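Local coordinates for esterase A (Caulobacter crescentus, PDB 5GKV), which is a penicillin-binding protein homologue of the serine beta-lactamase superfamily and probably hydrolyses ester bonds, at residues G134-T139 and A155-L160; G39-R44 and A62-Q67; T301-R306 and F322-P327; L210-H215 and W256-I261; P271-L276 and S357-M362. All coordinates share one frame; numbering follows the deposited sequence.

Interaction 1: residues G134-T139 and A155-L160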
# COMPACT_ATOMS: atom_id res chain seq x y z
N GLY A 134 0.40 -16.71 -4.63
CA GLY A 134 1.71 -17.10 -4.13
C GLY A 134 2.17 -18.29 -4.95
O GLY A 134 1.44 -18.79 -5.81
N PHE A 135 3.40 -18.70 -4.71
CA PHE A 135 3.92 -19.90 -5.34
C PHE A 135 3.47 -21.13 -4.55
O PHE A 135 3.81 -21.25 -3.38
CB PHE A 135 5.44 -19.85 -5.42
CG PHE A 135 5.99 -18.65 -6.21
CD1 PHE A 135 5.65 -18.47 -7.54
CD2 PHE A 135 6.85 -17.75 -5.61
CE1 PHE A 135 6.16 -17.38 -8.27
CE2 PHE A 135 7.36 -16.65 -6.32
CZ PHE A 135 7.02 -16.47 -7.64
N PRO A 136 2.71 -22.05 -5.15
CA PRO A 136 2.29 -23.26 -4.41
C PRO A 136 3.39 -24.30 -4.28
O PRO A 136 3.33 -25.12 -3.36
CB PRO A 136 1.12 -23.80 -5.24
CG PRO A 136 1.50 -23.43 -6.64
CD PRO A 136 2.18 -22.06 -6.53
N ASP A 137 4.38 -24.28 -5.15
CA ASP A 137 5.41 -25.30 -5.26
C ASP A 137 6.69 -24.87 -4.55
O ASP A 137 6.96 -23.68 -4.38
CB ASP A 137 5.71 -25.59 -6.73
CG ASP A 137 6.24 -24.35 -7.45
OD1 ASP A 137 5.55 -23.30 -7.42
OD2 ASP A 137 7.35 -24.42 -8.03
N GLU A 138 7.50 -25.86 -4.17
CA GLU A 138 8.73 -25.63 -3.43
C GLU A 138 9.56 -24.52 -4.07
O GLU A 138 9.81 -24.53 -5.27
CB GLU A 138 9.54 -26.93 -3.34
CG GLU A 138 10.92 -26.78 -2.73
CD GLU A 138 10.92 -26.90 -1.21
OE1 GLU A 138 9.95 -27.49 -0.68
OE2 GLU A 138 11.88 -26.42 -0.58
N THR A 139 9.98 -23.55 -3.26
CA THR A 139 10.65 -22.38 -3.80
C THR A 139 11.70 -21.90 -2.81
O THR A 139 11.47 -21.90 -1.60
CB THR A 139 9.64 -21.25 -4.10
OG1 THR A 139 8.63 -21.74 -5.00
CG2 THR A 139 10.33 -20.04 -4.73
N ALA A 155 5.78 -15.58 -14.57
CA ALA A 155 5.43 -15.69 -15.98
C ALA A 155 5.13 -17.13 -16.37
O ALA A 155 4.27 -17.38 -17.22
CB ALA A 155 6.55 -15.12 -16.85
N ALA A 156 5.81 -18.08 -15.74
CA ALA A 156 5.62 -19.49 -16.07
C ALA A 156 4.50 -20.15 -15.28
O ALA A 156 4.12 -21.27 -15.61
CB ALA A 156 6.93 -20.25 -15.83
N MET A 157 3.95 -19.48 -14.27
CA MET A 157 3.05 -20.15 -13.34
C MET A 157 1.63 -20.26 -13.89
O MET A 157 1.11 -19.35 -14.54
CB MET A 157 3.04 -19.40 -12.01
CG MET A 157 2.00 -19.91 -11.02
SD MET A 157 2.12 -19.06 -9.45
CE MET A 157 0.55 -19.58 -8.73
N ALA A 158 1.00 -21.42 -13.63
CA ALA A 158 -0.41 -21.62 -13.93
C ALA A 158 -1.28 -21.01 -12.83
O ALA A 158 -0.97 -21.16 -11.65
CB ALA A 158 -0.71 -23.11 -14.06
N PRO A 159 -2.37 -20.33 -13.20
CA PRO A 159 -3.21 -19.67 -12.19
C PRO A 159 -3.87 -20.66 -11.24
O PRO A 159 -4.29 -21.75 -11.64
CB PRO A 159 -4.27 -18.94 -13.02
CG PRO A 159 -3.69 -18.85 -14.41
CD PRO A 159 -2.77 -20.00 -14.58
N LEU A 160 -4.02 -20.23 -10.00
CA LEU A 160 -4.63 -21.04 -8.95
C LEU A 160 -6.15 -20.98 -8.94
O LEU A 160 -6.77 -21.73 -8.17
CB LEU A 160 -4.09 -20.61 -7.58
CG LEU A 160 -2.60 -20.84 -7.32
CD1 LEU A 160 -2.11 -19.89 -6.22
CD2 LEU A 160 -2.38 -22.29 -6.91

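Interaction 2: residues G39-R44 and A62-Q67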
# COMPACT_ATOMS: atom_id res chain seq x y z
N GLY A 39 -1.02 0.81 23.79
CA GLY A 39 -1.52 0.47 22.47
C GLY A 39 -0.56 0.72 21.32
O GLY A 39 -0.81 0.28 20.19
N GLU A 40 0.55 1.41 21.59
CA GLU A 40 1.47 1.85 20.55
C GLU A 40 2.90 1.63 20.98
O GLU A 40 3.20 1.44 22.17
CB GLU A 40 1.28 3.36 20.25
CG GLU A 40 -0.09 3.74 19.69
CD GLU A 40 -0.25 3.42 18.20
OE1 GLU A 40 0.42 2.51 17.67
OE2 GLU A 40 -1.07 4.11 17.55
N LEU A 41 3.80 1.69 19.99
CA LEU A 41 5.20 2.01 20.23
C LEU A 41 5.42 3.46 19.79
O LEU A 41 5.49 4.36 20.63
CB LEU A 41 6.13 1.05 19.50
CG LEU A 41 7.64 1.30 19.65
CD1 LEU A 41 8.03 1.31 21.15
CD2 LEU A 41 8.44 0.23 18.90
N GLY A 42 5.47 3.70 18.48
CA GLY A 42 5.42 5.05 17.96
C GLY A 42 4.49 5.12 16.77
O GLY A 42 4.20 4.10 16.11
N ALA A 43 4.00 6.33 16.49
CA ALA A 43 3.04 6.48 15.40
C ALA A 43 2.97 7.92 14.94
O ALA A 43 3.29 8.86 15.68
CB ALA A 43 1.64 5.99 15.81
N ARG A 44 2.52 8.09 13.70
CA ARG A 44 2.26 9.41 13.15
C ARG A 44 0.98 9.34 12.33
O ARG A 44 0.76 8.36 11.59
CB ARG A 44 3.44 9.90 12.30
CG ARG A 44 3.39 11.38 11.92
CD ARG A 44 4.66 11.77 11.18
NE ARG A 44 4.77 13.21 10.94
CZ ARG A 44 5.83 13.75 10.33
NH1 ARG A 44 6.82 12.97 9.91
NH2 ARG A 44 5.90 15.05 10.14
N ALA A 62 10.56 5.60 18.19
CA ALA A 62 11.01 4.96 16.96
C ALA A 62 11.65 3.61 17.24
O ALA A 62 11.64 2.73 16.38
CB ALA A 62 12.00 5.86 16.23
N ASP A 63 12.19 3.42 18.45
CA ASP A 63 13.01 2.25 18.78
C ASP A 63 12.33 1.36 19.82
O ASP A 63 11.54 1.84 20.65
CB ASP A 63 14.39 2.69 19.30
CG ASP A 63 14.30 3.45 20.62
OD1 ASP A 63 13.40 4.31 20.79
OD2 ASP A 63 15.14 3.18 21.51
N ARG A 64 12.63 0.05 19.77
CA ARG A 64 12.03 -0.87 20.73
C ARG A 64 12.45 -0.56 22.16
O ARG A 64 11.70 -0.86 23.09
CB ARG A 64 12.37 -2.33 20.38
CG ARG A 64 11.46 -2.92 19.27
CD ARG A 64 11.85 -4.37 18.91
NE ARG A 64 13.24 -4.45 18.46
CZ ARG A 64 13.61 -4.45 17.19
NH1 ARG A 64 12.70 -4.37 16.23
NH2 ARG A 64 14.90 -4.53 16.86
N LYS A 65 13.62 0.05 22.37
CA LYS A 65 14.07 0.42 23.71
C LYS A 65 13.37 1.65 24.27
O LYS A 65 13.56 1.97 25.46
CB LYS A 65 15.59 0.67 23.71
CG LYS A 65 16.44 -0.57 23.57
CD LYS A 65 17.91 -0.25 23.81
CE LYS A 65 18.83 -1.00 22.88
NZ LYS A 65 20.25 -0.56 23.09
N ARG A 66 12.55 2.34 23.47
CA ARG A 66 11.83 3.55 23.90
C ARG A 66 12.79 4.64 24.38
O ARG A 66 12.50 5.37 25.33
CB ARG A 66 10.80 3.24 25.00
CG ARG A 66 9.65 2.37 24.52
CD ARG A 66 8.60 2.11 25.61
NE ARG A 66 7.56 1.33 24.96
CZ ARG A 66 6.42 1.84 24.52
NH1 ARG A 66 6.11 3.11 24.73
NH2 ARG A 66 5.57 1.05 23.87
N GLN A 67 13.94 4.75 23.71
CA GLN A 67 14.91 5.81 23.99
C GLN A 67 14.98 6.87 22.90
O GLN A 67 15.70 7.85 23.07
CB GLN A 67 16.31 5.21 24.17
CG GLN A 67 16.40 4.24 25.38
CD GLN A 67 17.66 3.39 25.38
OE1 GLN A 67 18.46 3.44 24.45
NE2 GLN A 67 17.85 2.60 26.45
O HOH W 1 4.17 4.36 23.09

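Interaction 3: residues T301-R306 and F322-P327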
# COMPACT_ATOMS: atom_id res chain seq x y z
N THR A 301 -9.68 3.79 -10.14
CA THR A 301 -10.34 3.40 -8.90
C THR A 301 -11.68 2.73 -9.11
O THR A 301 -12.28 2.26 -8.13
CB THR A 301 -10.52 4.62 -7.98
OG1 THR A 301 -11.31 5.62 -8.64
CG2 THR A 301 -9.16 5.22 -7.63
N ALA A 302 -12.18 2.66 -10.35
CA ALA A 302 -13.47 2.01 -10.59
C ALA A 302 -13.44 0.56 -10.13
O ALA A 302 -12.43 -0.13 -10.28
CB ALA A 302 -13.83 2.07 -12.08
N GLU A 303 -14.55 0.12 -9.56
CA GLU A 303 -14.66 -1.26 -9.10
C GLU A 303 -14.46 -2.24 -10.25
O GLU A 303 -15.19 -2.19 -11.25
CB GLU A 303 -16.03 -1.50 -8.46
CG GLU A 303 -16.17 -2.91 -7.93
CD GLU A 303 -17.48 -3.12 -7.21
OE1 GLU A 303 -18.47 -3.49 -7.88
OE2 GLU A 303 -17.53 -2.91 -5.98
N ARG A 304 -13.49 -3.12 -10.10
CA ARG A 304 -13.29 -4.24 -11.01
C ARG A 304 -14.14 -5.44 -10.61
O ARG A 304 -14.77 -6.07 -11.47
CB ARG A 304 -11.81 -4.63 -11.05
CG ARG A 304 -11.02 -3.97 -12.17
CD ARG A 304 -11.27 -2.48 -12.23
NE ARG A 304 -10.53 -1.81 -13.30
CZ ARG A 304 -10.16 -0.54 -13.27
NH1 ARG A 304 -10.45 0.22 -12.21
NH2 ARG A 304 -9.50 -0.02 -14.31
N LEU A 305 -14.15 -5.76 -9.32
CA LEU A 305 -15.00 -6.82 -8.80
C LEU A 305 -15.12 -6.65 -7.30
O LEU A 305 -14.33 -5.94 -6.66
CB LEU A 305 -14.47 -8.21 -9.15
CG LEU A 305 -13.36 -8.80 -8.29
CD1 LEU A 305 -13.25 -10.30 -8.60
CD2 LEU A 305 -12.03 -8.07 -8.51
N ARG A 306 -16.11 -7.35 -6.73
CA ARG A 306 -16.43 -7.25 -5.32
C ARG A 306 -16.96 -8.59 -4.83
O ARG A 306 -17.70 -9.27 -5.54
CB ARG A 306 -17.46 -6.15 -5.06
CG ARG A 306 -17.93 -6.08 -3.63
CD ARG A 306 -18.89 -4.94 -3.42
NE ARG A 306 -19.64 -5.12 -2.18
CZ ARG A 306 -20.45 -4.21 -1.66
NH1 ARG A 306 -20.61 -3.04 -2.27
NH2 ARG A 306 -21.10 -4.47 -0.53
N PHE A 322 -5.95 -0.41 -6.06
CA PHE A 322 -6.46 0.26 -4.86
C PHE A 322 -7.58 -0.57 -4.23
O PHE A 322 -8.41 -1.17 -4.92
CB PHE A 322 -7.01 1.66 -5.21
CG PHE A 322 -5.98 2.64 -5.71
CD1 PHE A 322 -5.03 3.19 -4.85
CD2 PHE A 322 -5.98 3.05 -7.05
CE1 PHE A 322 -4.10 4.12 -5.32
CE2 PHE A 322 -5.03 3.97 -7.53
CZ PHE A 322 -4.09 4.51 -6.66
N MET A 323 -7.60 -0.61 -2.90
CA MET A 323 -8.76 -1.11 -2.18
C MET A 323 -9.79 0.01 -2.09
O MET A 323 -9.48 1.11 -1.63
CB MET A 323 -8.37 -1.61 -0.79
CG MET A 323 -9.51 -2.30 -0.05
SD MET A 323 -9.03 -3.02 1.54
CE MET A 323 -7.20 -2.95 1.42
N ARG A 324 -11.01 -0.26 -2.55
CA ARG A 324 -12.08 0.71 -2.34
C ARG A 324 -12.65 0.55 -0.93
O ARG A 324 -12.42 -0.44 -0.24
CB ARG A 324 -13.16 0.53 -3.41
CG ARG A 324 -12.58 0.61 -4.83
CD ARG A 324 -13.65 0.44 -5.92
NE ARG A 324 -14.53 1.61 -5.97
CZ ARG A 324 -15.77 1.64 -5.49
NH1 ARG A 324 -16.28 0.55 -4.92
NH2 ARG A 324 -16.49 2.75 -5.58
N ASN A 325 -13.38 1.57 -0.48
CA ASN A 325 -13.69 1.67 0.95
C ASN A 325 -14.87 0.77 1.32
O ASN A 325 -14.79 -0.01 2.28
CB ASN A 325 -13.94 3.13 1.33
CG ASN A 325 -13.92 3.36 2.84
OD1 ASN A 325 -13.31 2.60 3.60
ND2 ASN A 325 -14.60 4.41 3.27
N GLU A 326 -15.97 0.84 0.58
CA GLU A 326 -17.08 -0.07 0.80
C GLU A 326 -16.61 -1.49 0.52
O GLU A 326 -15.79 -1.69 -0.38
CB GLU A 326 -18.28 0.28 -0.09
CG GLU A 326 -17.90 0.47 -1.56
CD GLU A 326 -19.13 0.61 -2.45
OE1 GLU A 326 -18.95 0.64 -3.68
OE2 GLU A 326 -20.26 0.69 -1.93
N PRO A 327 -17.14 -2.48 1.27
CA PRO A 327 -18.22 -2.36 2.25
C PRO A 327 -17.76 -2.26 3.70
O PRO A 327 -18.59 -2.35 4.60
CB PRO A 327 -18.98 -3.68 2.04
CG PRO A 327 -17.88 -4.67 1.82
CD PRO A 327 -16.79 -3.89 1.03
O HOH W 2 -14.80 4.47 -7.82
O HOH W 3 -19.70 -1.74 -4.77

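Interaction 4: residues L210-H215 and W256-I261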
# COMPACT_ATOMS: atom_id res chain seq x y z
N LEU A 210 15.36 1.95 -0.53
CA LEU A 210 15.85 2.95 0.39
C LEU A 210 17.37 2.91 0.47
O LEU A 210 17.91 1.89 0.92
CB LEU A 210 15.24 2.72 1.77
CG LEU A 210 15.45 3.81 2.81
CD1 LEU A 210 14.74 5.10 2.43
CD2 LEU A 210 14.97 3.28 4.18
N PRO A 211 18.08 3.97 0.07
CA PRO A 211 19.55 3.94 0.16
C PRO A 211 20.03 3.83 1.60
O PRO A 211 19.38 4.30 2.54
CB PRO A 211 19.97 5.29 -0.45
CG PRO A 211 18.80 5.74 -1.26
CD PRO A 211 17.58 5.20 -0.55
N ASP A 212 21.21 3.22 1.76
CA ASP A 212 21.81 3.03 3.08
C ASP A 212 21.86 4.32 3.90
O ASP A 212 21.74 4.27 5.13
CB ASP A 212 23.24 2.49 2.97
CG ASP A 212 23.30 0.99 2.69
OD1 ASP A 212 22.33 0.43 2.15
OD2 ASP A 212 24.34 0.38 3.00
N SER A 213 22.06 5.47 3.25
CA SER A 213 22.19 6.74 3.97
C SER A 213 20.94 7.10 4.77
O SER A 213 21.01 7.92 5.70
CB SER A 213 22.48 7.87 2.99
OG SER A 213 21.44 7.97 2.04
N GLU A 214 19.79 6.51 4.42
CA GLU A 214 18.54 6.75 5.12
C GLU A 214 18.23 5.71 6.20
O GLU A 214 17.23 5.86 6.91
CB GLU A 214 17.38 6.77 4.12
CG GLU A 214 17.61 7.65 2.91
CD GLU A 214 18.13 9.02 3.30
OE1 GLU A 214 17.46 9.72 4.09
OE2 GLU A 214 19.22 9.39 2.82
N HIS A 215 19.05 4.66 6.33
CA HIS A 215 18.64 3.54 7.18
C HIS A 215 18.62 3.91 8.66
O HIS A 215 17.83 3.33 9.41
CB HIS A 215 19.56 2.34 6.96
CG HIS A 215 19.34 1.65 5.65
ND1 HIS A 215 19.88 0.42 5.36
CD2 HIS A 215 18.64 2.02 4.55
CE1 HIS A 215 19.53 0.07 4.13
NE2 HIS A 215 18.77 1.02 3.62
N TRP A 256 16.84 -5.95 2.44
CA TRP A 256 15.39 -5.85 2.27
C TRP A 256 14.95 -4.40 2.11
O TRP A 256 14.01 -4.13 1.35
CB TRP A 256 14.67 -6.50 3.46
CG TRP A 256 13.18 -6.54 3.30
CD1 TRP A 256 12.43 -7.50 2.67
CD2 TRP A 256 12.25 -5.56 3.79
NE1 TRP A 256 11.10 -7.18 2.74
CE2 TRP A 256 10.96 -5.99 3.42
CE3 TRP A 256 12.38 -4.36 4.50
CZ2 TRP A 256 9.80 -5.27 3.74
CZ3 TRP A 256 11.25 -3.64 4.81
CH2 TRP A 256 9.97 -4.10 4.43
N ARG A 257 15.63 -3.47 2.78
CA ARG A 257 15.35 -2.05 2.56
C ARG A 257 15.84 -1.58 1.20
O ARG A 257 15.15 -0.80 0.53
CB ARG A 257 15.99 -1.23 3.67
CG ARG A 257 15.40 -1.53 5.04
CD ARG A 257 16.11 -0.78 6.14
NE ARG A 257 15.64 -1.25 7.44
CZ ARG A 257 16.21 -0.94 8.60
NH1 ARG A 257 17.29 -0.17 8.64
NH2 ARG A 257 15.70 -1.42 9.73
N ARG A 258 17.02 -2.04 0.78
CA ARG A 258 17.68 -1.48 -0.41
C ARG A 258 16.95 -1.84 -1.70
O ARG A 258 16.86 -1.01 -2.62
CB ARG A 258 19.14 -1.98 -0.49
CG ARG A 258 20.14 -1.26 0.42
CD ARG A 258 21.60 -1.66 0.07
NE ARG A 258 21.95 -3.00 0.56
CZ ARG A 258 22.47 -3.24 1.76
NH1 ARG A 258 22.71 -2.25 2.60
NH2 ARG A 258 22.75 -4.49 2.13
N VAL A 259 16.46 -3.08 -1.81
CA VAL A 259 15.85 -3.53 -3.06
C VAL A 259 14.47 -2.90 -3.21
O VAL A 259 14.01 -2.16 -2.33
CB VAL A 259 15.76 -5.07 -3.12
CG1 VAL A 259 17.16 -5.68 -3.13
CG2 VAL A 259 14.94 -5.62 -1.93
N GLU A 260 13.80 -3.19 -4.32
CA GLU A 260 12.45 -2.68 -4.57
C GLU A 260 11.48 -3.85 -4.48
O GLU A 260 11.58 -4.80 -5.26
CB GLU A 260 12.35 -2.03 -5.94
CG GLU A 260 13.27 -0.85 -6.13
CD GLU A 260 12.92 -0.08 -7.39
OE1 GLU A 260 11.81 -0.33 -7.95
OE2 GLU A 260 13.74 0.76 -7.82
N ILE A 261 10.55 -3.77 -3.53
CA ILE A 261 9.45 -4.73 -3.45
C ILE A 261 8.18 -3.89 -3.41
O ILE A 261 7.69 -3.55 -2.32
CB ILE A 261 9.61 -5.66 -2.24
CG1 ILE A 261 10.98 -6.35 -2.28
CG2 ILE A 261 8.46 -6.69 -2.21
CD1 ILE A 261 11.28 -7.27 -1.09

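Interaction 5: residues P271-L276 and S357-M362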
# COMPACT_ATOMS: atom_id res chain seq x y z
N PRO A 271 2.77 12.11 6.69
CA PRO A 271 2.43 13.24 5.81
C PRO A 271 2.80 13.02 4.35
O PRO A 271 2.11 13.52 3.45
CB PRO A 271 3.22 14.42 6.41
CG PRO A 271 3.52 14.02 7.80
CD PRO A 271 3.68 12.54 7.78
N ALA A 272 3.91 12.33 4.08
CA ALA A 272 4.26 12.05 2.69
C ALA A 272 3.13 11.30 1.99
O ALA A 272 2.73 11.66 0.87
CB ALA A 272 5.57 11.26 2.61
N LEU A 273 2.57 10.28 2.65
CA LEU A 273 1.47 9.53 2.05
C LEU A 273 0.20 10.37 1.98
O LEU A 273 -0.55 10.29 0.99
CB LEU A 273 1.20 8.24 2.84
CG LEU A 273 2.34 7.21 2.75
CD1 LEU A 273 2.16 6.14 3.82
CD2 LEU A 273 2.40 6.59 1.35
N ALA A 274 -0.07 11.17 3.00
CA ALA A 274 -1.28 11.99 2.98
C ALA A 274 -1.23 13.00 1.85
O ALA A 274 -2.25 13.27 1.21
CB ALA A 274 -1.47 12.69 4.34
N ARG A 275 -0.04 13.56 1.58
CA ARG A 275 0.10 14.50 0.48
C ARG A 275 -0.07 13.80 -0.87
O ARG A 275 -0.77 14.31 -1.75
CB ARG A 275 1.45 15.21 0.56
CG ARG A 275 1.60 16.10 1.79
CD ARG A 275 2.97 16.76 1.87
NE ARG A 275 3.26 17.52 0.66
CZ ARG A 275 4.48 17.73 0.17
NH1 ARG A 275 5.55 17.24 0.80
NH2 ARG A 275 4.63 18.42 -0.95
N LEU A 276 0.55 12.62 -1.03
CA LEU A 276 0.44 11.91 -2.30
C LEU A 276 -1.00 11.50 -2.58
O LEU A 276 -1.53 11.75 -3.67
CB LEU A 276 1.38 10.69 -2.30
CG LEU A 276 1.38 9.87 -3.60
CD1 LEU A 276 1.89 10.71 -4.76
CD2 LEU A 276 2.22 8.63 -3.45
N SER A 357 -7.71 13.37 2.46
CA SER A 357 -6.84 12.20 2.40
C SER A 357 -6.17 12.04 3.76
O SER A 357 -6.18 12.96 4.58
CB SER A 357 -5.78 12.34 1.30
OG SER A 357 -4.99 13.49 1.58
N GLY A 358 -5.55 10.88 3.97
CA GLY A 358 -4.84 10.70 5.23
C GLY A 358 -3.96 9.47 5.21
O GLY A 358 -4.02 8.64 4.29
N ALA A 359 -3.14 9.35 6.25
CA ALA A 359 -2.34 8.16 6.41
C ALA A 359 -2.03 7.96 7.88
O ALA A 359 -1.81 8.92 8.62
CB ALA A 359 -1.03 8.25 5.61
N TYR A 360 -2.03 6.70 8.30
CA TYR A 360 -1.61 6.29 9.64
C TYR A 360 -0.40 5.38 9.47
O TYR A 360 -0.47 4.38 8.76
CB TYR A 360 -2.75 5.56 10.35
CG TYR A 360 -2.36 4.86 11.63
CD1 TYR A 360 -2.17 5.57 12.81
CD2 TYR A 360 -2.23 3.47 11.66
CE1 TYR A 360 -1.83 4.92 13.99
CE2 TYR A 360 -1.89 2.82 12.81
CZ TYR A 360 -1.70 3.54 13.98
OH TYR A 360 -1.36 2.87 15.14
N VAL A 361 0.71 5.74 10.12
CA VAL A 361 1.96 4.99 9.97
C VAL A 361 2.50 4.72 11.37
O VAL A 361 2.72 5.65 12.14
CB VAL A 361 2.99 5.76 9.12
CG1 VAL A 361 4.30 4.98 9.06
CG2 VAL A 361 2.42 6.01 7.69
N MET A 362 2.70 3.45 11.70
CA MET A 362 3.10 3.10 13.06
C MET A 362 4.09 1.95 13.01
O MET A 362 4.25 1.29 11.98
CB MET A 362 1.89 2.73 13.93
CG MET A 362 1.34 1.29 13.71
SD MET A 362 0.89 0.81 12.01
CE MET A 362 1.77 -0.75 11.89

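Interaction 1: residues G134-T139 and A155-L160
The Phe135 ring meets Met157 obliquely: SD stands 4.1 Å from CD1 and 5.3 Å from the ring centroid, 69° off the ring normal, a Met-aromatic contact. The same ring also meets that of Trp144, their planes about 30° apart. Met157 runs fully extended, its CG anti to the backbone N (chi1 173°), and its methyl ends between two groups of the other segment. Met157 CE lies only 3.2 Å from Gly134 O and 3.7 Å from Pro136 CD, so that the methionine and the proline ring approach tip to tip. Leu160 adds both methyls: CD1 lies 3.7 Å from Gly134 O, and CD2 packs 4.1 Å from Pro136 CG. The segments join the end of helix 147-156 to the loop that precedes that helix. Lys117 bonds the carbonyls of Ala155 and Met157, while Asp137 forms a salt bridge back to Lys153 on the helix. No hydrogen bond links the two segments themselves. The contact is therefore mainly van der Waals, made by a sulfur, methyls and a proline ring, with Gly134 O the polar atom they pack against; the polar bonds to Lys117 and Lys153 run outside the two segments.

Interaction 2: residues G39-R44 and A62-Q67
Glu40 O is gripped by Arg66, whose NH2 donates to it at 2.9 Å (N-H...O 151°) in the carbonyl plane, on a lone pair. The oxygen also lies close to the guanidinium plane, so the bond is made edge-on. Water 1 accepts from Arg66 NH1 at 2.8 Å and sits 2.8 Å from Leu41 O, which carries the arginine's reach on to the next carbonyl; its link to Glu40 O is weak. Leu41 CD1 covers one guanidinium face, 3.5 Å above the plane and offset toward the rim, and also touches Asp63 O at 3.6 Å. An extended chain from CG to NE carries the Arg66 head across to the other segment. The Glu40 carboxylate is engaged separately, by Tyr360 and Arg374. Asp63 to Arg66 form a type I beta turn closed by Arg66 N to Asp63 O (3.0 Å), and Asp63 OD2 accepts Gln67 N through its syn lone pair, while OD1 takes the N-H of Val68. Backbone bonding of Leu41 with Phe61 joins the two sides just before this loop. The arrangement is that of a turn-bearing loop folded back on the open end of an antiparallel beta-hairpin, here strands 42-49 and 52-60 of the main sheet.

Interaction 3: residues T301-R306 and F322-P327
Glu303, Arg306, Arg324 and Glu326 form a salt-bridge network across the two segments, with water 3 joining three of the four. This water accepts from Arg306 NH1 at 3.0 Å, in the guanidinium plane, and donates at 2.7 Å both to Glu303 OE2 and to Glu326 OE1. The direct bridges across the contact are long: Glu303 OE2 to Arg324 NH1, with the two planes nearly perpendicular, and Arg306 NH1 to Glu326 OE2, each spanning 3.8 Å. The strong bond lies within 322-327, where Arg324 NH1 gives Glu326 OE1 an almost straight bond (2.9 Å, 174°) on its anti lone pair. Ser317 OG bonds both Glu303 OE2 and Arg324 NH1, and Arg306 NE pairs with Glu315, so that strand 315-318 supplies further partners. Arg324 NH2 donates to water 2, which returns a weak bond to Thr301 O. Thr301 OG1 is held by Ile297 O, and Arg304 NH1 bonds Ala302 O.

Aliphatic parts pack round the charges. Arg324 CD rests 3.2 Å from Thr301 O, and the bend at chi3 (70°) places NE near the same oxygen. Pro327, after a cis peptide, puts CD over one face of the Arg306 guanidinium and slides past that side chain in the opposite direction. Thr301 CG2 touches Phe322 CD2 at 3.9 Å. Two carboxylates, Glu303 and Glu326, approach closely at this surface; the shared water and the two arginines would be expected to offset their repulsion, leaving a hydrated network rather than one tight ion pair.

Interaction 4: residues L210-H215 and W256-I261
Arg257 and His215 each turn CG anti to the carbonyl carbon, beside the backbone N (chi1 -64° for Arg257), and the arginine then runs extended from CG to NE. Its CD comes to rest 3.9 Å from the centroid of the imidazole, 2° off the ring normal, a CH-pi contact centred on one face. The opposite face is covered by Asp212 CA, leaving the ring sandwiched between its own segment and the helix residue. At the edge, His215 NE2 donates in the ring plane to Leu210 O at 3.0 Å; this donor stands well above the carbonyl plane. Together the two covers and this bond fix the rotation of the ring. Arg258 CG also lies near the ring plane, 4.0 Å from His215 CE1.

The Arg258 chain bends at chi3 (-76°), and Arg258 NH1 donates to Asp212 OD1 at 2.7 Å. The carboxylate is met on its syn side, slightly out of plane, while OD1 stays in the guanidinium plane. Both residues of this salt bridge are exposed. On the backbone, Leu210 N reaches Arg257 O at 3.0 Å, nearly straight. Asn265 ND2 bonds two further carbonyls, those of Trp256 and Val259, and Leu210 and Arg257 both pack on His267 of strand 266-268. Helix 253-258 ends here, Val259 being the first residue to leave helical geometry. The arrangement is that of a helix C-terminus whose last-turn carbonyl takes a loop N-H from outside the helix, with ionic and CH-pi contacts fastening the loop at the surface.

Interaction 5: residues P271-L276 and S357-M362
Leu273 and Ala359 touch CB to CB at 3.6 Å, and beyond them Leu273 CD1 meets Val361 CG2 at 3.9 Å, the two side chains crossing at about a right angle. Further along, Ala274 CB sits 4.0 Å from Gly358 CA, where no side chain intervenes. The only hydrogen bond between the segments closes this end: Ser357 OG donates to Ala274 O at 2.8 Å. Its hydroxyl lies between the backbone N and the carbonyl carbon (chi1 60°) and approaches somewhat tilted from the carbonyl plane. Small residues thus let the axes of helix 271-276 and strand 357-362 come within 6.3 Å, running nearly antiparallel at 156°. In the next shell, strand 356-362 is fixed on one side by backbone bonds to strand 42-49 and on the other by bonds to strand 347-351. Tyr360 points away from this helix and packs on helix 373-384, so the sheet has helices on both faces. Arg275 anchors the helix on its far side through Asp287. The interface is buried and mainly apolar, and its one polar pair consists of a hydroxyl whose proton goes to a helix carbonyl, a bond made without any charge.

In the fold
Interactions 1 and 5 are the buried contacts and rely chiefly on apolar packing, interaction 1 in the helical and loop region and interaction 5 between a helix and the main sheet. Interactions 3 and 4 lie at the surface and use charged groups, a water-centred network in one and a salt bridge with a CH-pi contact in the other; interaction 2 is partly buried and grips main-chain carbonyls. Interactions 2, 3 and 5 reach the same seven-stranded sheet. Strands 42-49 and 356-362 are neighbours in it, so interactions 2 and 5 touch directly, Glu40 meeting Tyr360 and Arg44 meeting Val361. Strand 323-324 of interaction 3 is one of the two outermost strands. Interaction 1 stands apart, its centre about 38 Å from that of interaction 2.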